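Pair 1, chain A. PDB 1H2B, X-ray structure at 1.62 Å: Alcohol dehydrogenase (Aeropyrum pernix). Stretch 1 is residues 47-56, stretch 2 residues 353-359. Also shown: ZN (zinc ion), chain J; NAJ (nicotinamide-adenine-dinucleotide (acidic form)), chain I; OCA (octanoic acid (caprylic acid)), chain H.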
# COMPACT_ATOMS: atom_id res chain seq x y z
N ARG A 47 16.39 -36.79 1.57
CA ARG A 47 17.09 -37.33 2.74
C ARG A 47 17.24 -36.21 3.76
O ARG A 47 17.97 -35.21 3.52
CB ARG A 47 18.44 -37.93 2.31
CG ARG A 47 19.29 -38.41 3.47
CD ARG A 47 20.61 -39.08 3.03
NE ARG A 47 21.48 -38.26 2.18
CZ ARG A 47 22.50 -37.52 2.61
NH1 ARG A 47 22.75 -37.43 3.92
NH2 ARG A 47 23.26 -36.84 1.74
N ILE A 48 16.51 -36.33 4.87
CA ILE A 48 16.52 -35.28 5.88
C ILE A 48 17.88 -35.13 6.53
O ILE A 48 18.51 -36.13 6.93
CB ILE A 48 15.46 -35.62 6.93
CG1 ILE A 48 14.07 -35.64 6.28
CG2 ILE A 48 15.54 -34.65 8.18
CD1 ILE A 48 13.49 -34.18 5.92
N ALA A 49 18.34 -33.88 6.60
CA ALA A 49 19.58 -33.52 7.34
C ALA A 49 19.26 -32.86 8.68
O ALA A 49 19.97 -33.04 9.67
CB ALA A 49 20.49 -32.61 6.48
N GLY A 50 18.17 -32.09 8.74
CA GLY A 50 17.82 -31.38 9.98
C GLY A 50 16.31 -31.19 10.00
O GLY A 50 15.72 -30.79 8.99
N ALA A 51 15.68 -31.51 11.13
CA ALA A 51 14.23 -31.36 11.28
C ALA A 51 13.93 -30.58 12.55
O ALA A 51 14.18 -31.04 13.66
CB ALA A 51 13.58 -32.77 11.32
N GLY A 52 13.48 -29.34 12.38
CA GLY A 52 13.18 -28.53 13.55
C GLY A 52 11.96 -29.00 14.31
O GLY A 52 11.05 -29.57 13.75
N VAL A 53 11.97 -28.74 15.62
CA VAL A 53 10.86 -29.10 16.49
C VAL A 53 10.16 -27.78 16.89
O VAL A 53 10.80 -26.87 17.40
CB VAL A 53 11.33 -29.75 17.79
CG1 VAL A 53 10.15 -30.21 18.61
CG2 VAL A 53 12.25 -30.97 17.47
N CYS A 54 8.88 -27.69 16.58
CA CYS A 54 8.12 -26.47 16.75
C CYS A 54 7.15 -26.57 17.92
O CYS A 54 6.67 -27.67 18.22
CB CYS A 54 7.33 -26.26 15.44
SG CYS A 54 6.34 -24.73 15.35
N HIS A 55 6.81 -25.45 18.55
CA HIS A 55 5.73 -25.55 19.53
C HIS A 55 4.43 -26.11 18.94
O HIS A 55 3.62 -26.71 19.65
CB HIS A 55 5.50 -24.21 20.25
CG HIS A 55 4.93 -24.35 21.63
ND1 HIS A 55 5.61 -23.93 22.74
CD2 HIS A 55 3.75 -24.86 22.06
CE1 HIS A 55 4.88 -24.18 23.82
NE2 HIS A 55 3.74 -24.74 23.44
N THR A 56 4.21 -25.96 17.63
CA THR A 56 3.07 -26.58 17.00
C THR A 56 3.07 -28.09 17.17
O THR A 56 1.98 -28.69 17.18
CB THR A 56 3.06 -26.23 15.52
OG1 THR A 56 2.65 -24.86 15.42
CG2 THR A 56 2.02 -27.09 14.74
N GLY A 353 16.21 -20.93 22.01
CA GLY A 353 16.10 -20.86 20.55
C GLY A 353 15.26 -22.02 20.02
O GLY A 353 14.15 -22.23 20.46
N ARG A 354 15.85 -22.79 19.11
CA ARG A 354 15.15 -23.84 18.38
C ARG A 354 15.90 -25.14 18.46
O ARG A 354 17.07 -25.19 18.12
CB ARG A 354 15.06 -23.40 16.92
CG ARG A 354 14.14 -24.23 16.05
CD ARG A 354 12.77 -24.35 16.60
NE ARG A 354 11.71 -24.24 15.62
CZ ARG A 354 10.48 -23.85 15.93
NH1 ARG A 354 10.19 -23.50 17.19
NH2 ARG A 354 9.56 -23.81 14.99
N ALA A 355 15.19 -26.20 18.83
CA ALA A 355 15.76 -27.54 18.79
C ALA A 355 15.65 -28.07 17.37
O ALA A 355 14.61 -27.91 16.71
CB ALA A 355 15.04 -28.42 19.77
N VAL A 356 16.72 -28.72 16.90
CA VAL A 356 16.73 -29.30 15.53
C VAL A 356 17.23 -30.74 15.69
O VAL A 356 18.23 -30.95 16.41
CB VAL A 356 17.66 -28.52 14.63
CG1 VAL A 356 17.76 -29.14 13.26
CG2 VAL A 356 17.15 -27.07 14.46
N LEU A 357 16.52 -31.69 15.09
CA LEU A 357 16.86 -33.14 15.14
C LEU A 357 17.62 -33.55 13.90
O LEU A 357 17.30 -33.13 12.80
CB LEU A 357 15.62 -34.03 15.31
CG LEU A 357 14.71 -33.56 16.44
CD1 LEU A 357 13.54 -34.53 16.53
CD2 LEU A 357 15.43 -33.38 17.81
N ILE A 358 18.64 -34.39 14.11
CA ILE A 358 19.46 -34.87 13.01
C ILE A 358 19.48 -36.37 13.03
O ILE A 358 19.25 -36.99 14.08
CB ILE A 358 20.91 -34.28 13.10
CG1 ILE A 358 21.63 -34.71 14.40
CG2 ILE A 358 20.92 -32.75 12.94
CD1 ILE A 358 23.14 -34.28 14.46
N PRO A 359 19.74 -36.99 11.88
CA PRO A 359 19.97 -38.44 11.84
C PRO A 359 21.24 -38.81 12.62
O PRO A 359 22.19 -38.00 12.71
CB PRO A 359 20.14 -38.72 10.36
CG PRO A 359 20.62 -37.41 9.76
CD PRO A 359 19.79 -36.38 10.53
OXT PRO A 359 21.29 -39.92 13.20
ZN ZN J . 5.64 -24.92 13.20
PA NAJ I . 8.50 -21.65 21.79
O1A NAJ I . 8.00 -22.62 22.83
O2A NAJ I . 9.91 -21.83 21.21
O5B NAJ I . 8.54 -20.15 22.33
C5B NAJ I . 7.52 -19.61 23.18
C4B NAJ I . 8.23 -18.51 23.95
O4B NAJ I . 7.21 -17.79 24.68
C3B NAJ I . 9.28 -19.03 24.94
O3B NAJ I . 10.52 -18.31 24.81
C2B NAJ I . 8.55 -18.75 26.24
O2B NAJ I . 9.41 -18.60 27.38
C1B NAJ I . 7.74 -17.48 25.96
N9A NAJ I . 6.62 -17.24 26.86
C8A NAJ I . 5.77 -18.14 27.51
N7A NAJ I . 4.84 -17.45 28.22
C5A NAJ I . 5.08 -16.12 28.03
C6A NAJ I . 4.48 -14.97 28.49
N6A NAJ I . 3.45 -14.98 29.34
N1A NAJ I . 4.95 -13.77 28.05
C2A NAJ I . 6.05 -13.66 27.21
N3A NAJ I . 6.65 -14.80 26.79
C4A NAJ I . 6.17 -16.00 27.20
O3 NAJ I . 7.40 -21.66 20.63
PN NAJ I . 7.59 -21.45 19.04
O1N NAJ I . 7.88 -22.73 18.40
O2N NAJ I . 8.48 -20.30 18.80
O5D NAJ I . 6.07 -21.13 18.65
C5D NAJ I . 5.50 -19.91 19.11
C4D NAJ I . 4.00 -19.93 18.87
O4D NAJ I . 3.78 -19.78 17.46
C3D NAJ I . 3.33 -21.26 19.23
O3D NAJ I . 1.96 -20.98 19.58
C2D NAJ I . 3.37 -22.03 17.91
O2D NAJ I . 2.43 -23.07 17.79
C1D NAJ I . 3.04 -20.87 16.96
N1N NAJ I . 3.31 -21.03 15.53
C2N NAJ I . 2.54 -20.28 14.69
C3N NAJ I . 2.78 -20.32 13.33
C7N NAJ I . 1.90 -19.55 12.41
O7N NAJ I . 2.15 -19.72 11.10
N7N NAJ I . 0.96 -18.67 12.78
C4N NAJ I . 3.83 -21.11 12.76
C5N NAJ I . 4.70 -21.72 13.71
C6N NAJ I . 4.41 -21.70 15.06
C1 OCA H . 3.11 -24.24 11.91
C2 OCA H . 1.59 -24.04 11.99
C3 OCA H . 0.96 -24.04 10.58
C4 OCA H . -0.54 -24.23 10.55
C5 OCA H . -1.00 -24.39 9.10
C6 OCA H . -2.52 -24.36 8.99
C7 OCA H . -3.03 -24.40 7.55
C8 OCA H . -4.55 -24.37 7.56
O1 OCA H . 3.77 -24.45 12.96
O2 OCA H . 3.70 -24.16 10.81
O HOH W 1 12.39 -26.22 19.58

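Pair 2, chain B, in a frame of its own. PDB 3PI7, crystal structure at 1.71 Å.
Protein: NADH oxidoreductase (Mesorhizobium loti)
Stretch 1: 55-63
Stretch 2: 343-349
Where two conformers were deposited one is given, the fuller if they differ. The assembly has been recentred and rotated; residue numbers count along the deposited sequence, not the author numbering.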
# COMPACT_ATOMS: atom_id res chain seq x y z
N LYS B 55 38.84 -10.56 9.11
CA LYS B 55 39.03 -11.83 9.78
C LYS B 55 37.87 -11.92 10.73
O LYS B 55 37.83 -11.18 11.71
CB LYS B 55 40.39 -11.87 10.52
CG LYS B 55 40.61 -13.22 11.17
CD LYS B 55 41.92 -13.32 11.98
CE LYS B 55 42.11 -14.80 12.32
NZ LYS B 55 43.54 -15.13 12.63
N VAL B 56 36.89 -12.79 10.42
CA VAL B 56 35.65 -12.89 11.17
C VAL B 56 35.84 -13.54 12.52
O VAL B 56 36.36 -14.67 12.61
CB VAL B 56 34.56 -13.64 10.35
CG1 VAL B 56 33.24 -13.62 11.09
CG2 VAL B 56 34.40 -13.05 8.95
N ASN B 57 35.36 -12.83 13.56
CA ASN B 57 35.39 -13.34 14.92
C ASN B 57 34.07 -14.06 15.20
O ASN B 57 34.09 -15.20 15.67
CB ASN B 57 35.63 -12.20 15.92
CG ASN B 57 35.64 -12.67 17.35
OD1 ASN B 57 36.03 -13.80 17.66
ND2 ASN B 57 35.26 -11.80 18.26
N LEU B 58 32.93 -13.42 14.89
CA LEU B 58 31.59 -13.96 15.11
C LEU B 58 30.69 -13.49 14.00
O LEU B 58 30.81 -12.34 13.59
CB LEU B 58 31.02 -13.50 16.48
CG LEU B 58 31.64 -14.01 17.78
CD1 LEU B 58 31.17 -13.18 18.97
CD2 LEU B 58 31.30 -15.48 18.05
N ALA B 59 29.80 -14.35 13.53
CA ALA B 59 28.86 -13.92 12.49
C ALA B 59 27.45 -14.16 13.00
O ALA B 59 27.21 -15.14 13.69
CB ALA B 59 29.12 -14.69 11.19
N SER B 60 26.54 -13.23 12.74
CA SER B 60 25.14 -13.40 13.14
C SER B 60 24.41 -14.26 12.15
O SER B 60 24.82 -14.40 10.99
CB SER B 60 24.42 -12.05 13.18
OG SER B 60 24.84 -11.17 14.20
N ILE B 61 23.27 -14.79 12.58
CA ILE B 61 22.32 -15.48 11.72
C ILE B 61 21.01 -14.72 11.86
O ILE B 61 20.45 -14.67 12.96
CB ILE B 61 22.13 -16.98 11.97
CG1 ILE B 61 23.48 -17.72 11.96
CG2 ILE B 61 21.15 -17.58 10.91
CD1 ILE B 61 23.37 -19.09 12.62
N ASN B 62 20.56 -14.09 10.78
CA ASN B 62 19.31 -13.32 10.79
C ASN B 62 18.28 -13.94 9.87
O ASN B 62 18.67 -14.62 8.93
CB ASN B 62 19.58 -11.89 10.31
CG ASN B 62 20.43 -11.10 11.26
OD1 ASN B 62 20.09 -10.92 12.43
ND2 ASN B 62 21.59 -10.68 10.80
N PRO B 63 16.97 -13.62 10.01
CA PRO B 63 15.98 -14.17 9.05
C PRO B 63 16.36 -13.87 7.60
O PRO B 63 16.18 -14.73 6.74
CB PRO B 63 14.68 -13.48 9.47
CG PRO B 63 14.84 -13.30 10.93
CD PRO B 63 16.29 -12.83 11.05
N GLY B 343 16.21 -15.69 21.68
CA GLY B 343 17.66 -15.66 21.47
C GLY B 343 18.12 -15.81 20.03
O GLY B 343 17.47 -16.46 19.20
N LYS B 344 19.28 -15.22 19.74
CA LYS B 344 19.95 -15.23 18.45
C LYS B 344 21.07 -16.30 18.40
O LYS B 344 21.72 -16.57 19.42
CB LYS B 344 20.55 -13.83 18.19
CG LYS B 344 20.81 -13.51 16.73
CD LYS B 344 21.22 -12.06 16.55
CE LYS B 344 21.46 -11.80 15.10
NZ LYS B 344 21.48 -10.36 14.74
N VAL B 345 21.27 -16.90 17.23
CA VAL B 345 22.30 -17.91 17.01
C VAL B 345 23.46 -17.23 16.27
O VAL B 345 23.24 -16.43 15.37
CB VAL B 345 21.74 -19.17 16.27
CG1 VAL B 345 22.83 -20.21 16.04
CG2 VAL B 345 20.58 -19.79 17.04
N PHE B 346 24.70 -17.52 16.69
CA PHE B 346 25.90 -16.97 16.06
C PHE B 346 26.77 -18.10 15.56
O PHE B 346 26.70 -19.22 16.09
CB PHE B 346 26.70 -16.11 17.04
CG PHE B 346 25.95 -14.89 17.51
CD1 PHE B 346 25.05 -14.97 18.58
CD2 PHE B 346 26.09 -13.68 16.84
CE1 PHE B 346 24.33 -13.84 18.98
CE2 PHE B 346 25.38 -12.55 17.27
CZ PHE B 346 24.50 -12.64 18.32
N ILE B 347 27.58 -17.82 14.53
CA ILE B 347 28.55 -18.76 13.98
C ILE B 347 29.94 -18.23 14.36
O ILE B 347 30.21 -17.04 14.17
CB ILE B 347 28.35 -18.94 12.45
CG1 ILE B 347 26.99 -19.61 12.17
CG2 ILE B 347 29.48 -19.77 11.81
CD1 ILE B 347 26.53 -19.63 10.64
N ARG B 348 30.81 -19.11 14.91
CA ARG B 348 32.17 -18.74 15.26
C ARG B 348 33.15 -19.47 14.35
O ARG B 348 33.37 -20.68 14.50
CB ARG B 348 32.48 -19.01 16.74
CG ARG B 348 33.83 -18.46 17.16
CD ARG B 348 34.21 -18.93 18.55
NE ARG B 348 35.61 -18.62 18.83
CZ ARG B 348 36.27 -19.01 19.91
NH1 ARG B 348 35.67 -19.73 20.84
NH2 ARG B 348 37.54 -18.66 20.08
N PRO B 349 33.76 -18.75 13.38
CA PRO B 349 34.74 -19.41 12.49
C PRO B 349 36.03 -19.81 13.25
O PRO B 349 36.39 -19.13 14.24
CB PRO B 349 35.04 -18.33 11.44
CG PRO B 349 33.91 -17.36 11.54
CD PRO B 349 33.60 -17.33 13.01
OXT PRO B 349 36.66 -20.81 12.86
O HOH W 2 36.43 -16.68 15.94
O HOH W 3 19.46 -16.32 14.89

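The sharpest difference lies where a basic residue of the last strand region meets the residue preceding a helix. In pair 1 Arg A354 faces Cys A54; in pair 2 the matched residues are Lys B344 and Asn B62. Lys B344 NZ donates a hydrogen bond to Asn B62 OD1 at 2.8 Å, so the two stretches are tied directly through side chains. Pair 1 has no such bond: Arg A354 NH2 comes within 3.3 Å of Cys A54 CB, while Arg A354 NH1 donates to the cofactor atom NAJ O1N at 2.7 Å. His A55 N donates to that same NAJ O1N at 2.9 Å, so the cofactor phosphate joins the stretches. Cys A54 SG is committed to ZN at 2.3 Å and also accepts from Thr A56 N at 3.4 Å, a capping bond; Asn B62 occupies the equivalent N-cap position but makes no capping bond.

Beneath this difference the backbones nearly coincide. Fourteen central residues superpose with an RMSD of 0.5 Å, and the strand directions enclose 144° in pair 1 and 146° in pair 2, an antiparallel arrangement well short of ideal. Each first stretch turns a corner, at Ala A49 or Asn B57, before pairing with the second. The register is identical. Ala A51 N donates to Leu A357 O and Leu A357 N to Ala A51 O, both at 2.8 Å; Ala B59 N to Ile B347 O and Ile B347 N to Ala B59 O repeat both bonds at 2.8 Å. The next rung differs in quality: Val A53 N to Ala A355 O measures 3.0 Å with an angle of 163°, whereas Ile B61 N to Val B345 O is weak, at 3.2 Å and 129°. Beyond it, a water closes the ladder in both, donating to Val A53 O at 2.8 Å and accepting from Ala A355 N at 2.9 Å, or donating to Ile B61 O at 2.7 Å and accepting from Val B345 N at 3.0 Å.

On the face bearing the matched alanines, Ala A51 and Ala B59, bulk is distributed differently. Val A53 CG2 packs 3.7 Å from Leu A357 CG. In pair 2 the longer Ile B61 places CD1 3.7 Å from Ile B347 CG1 and 3.6 Å from Val B345 CG1.

The other face shows complementary sizes. Gly A52 lies opposite Val A356, their CA atoms 4.1 Å apart; Ser B60 lies opposite Phe B346, with CA atoms 4.7 Å apart and Ser B60 OG 3.4 Å from Phe B346 CE2. At Gly A50 an ideal CB would sit only 3.4 Å from Val A356 CG1, a tight fit. The matched Leu B58 carries a side chain whose CA-to-CB bond points away, although its end returns to put CD2 3.9 Å from Arg B348 CB.

Overall, 499 Å² is buried in pair 1 and 615 Å² in pair 2.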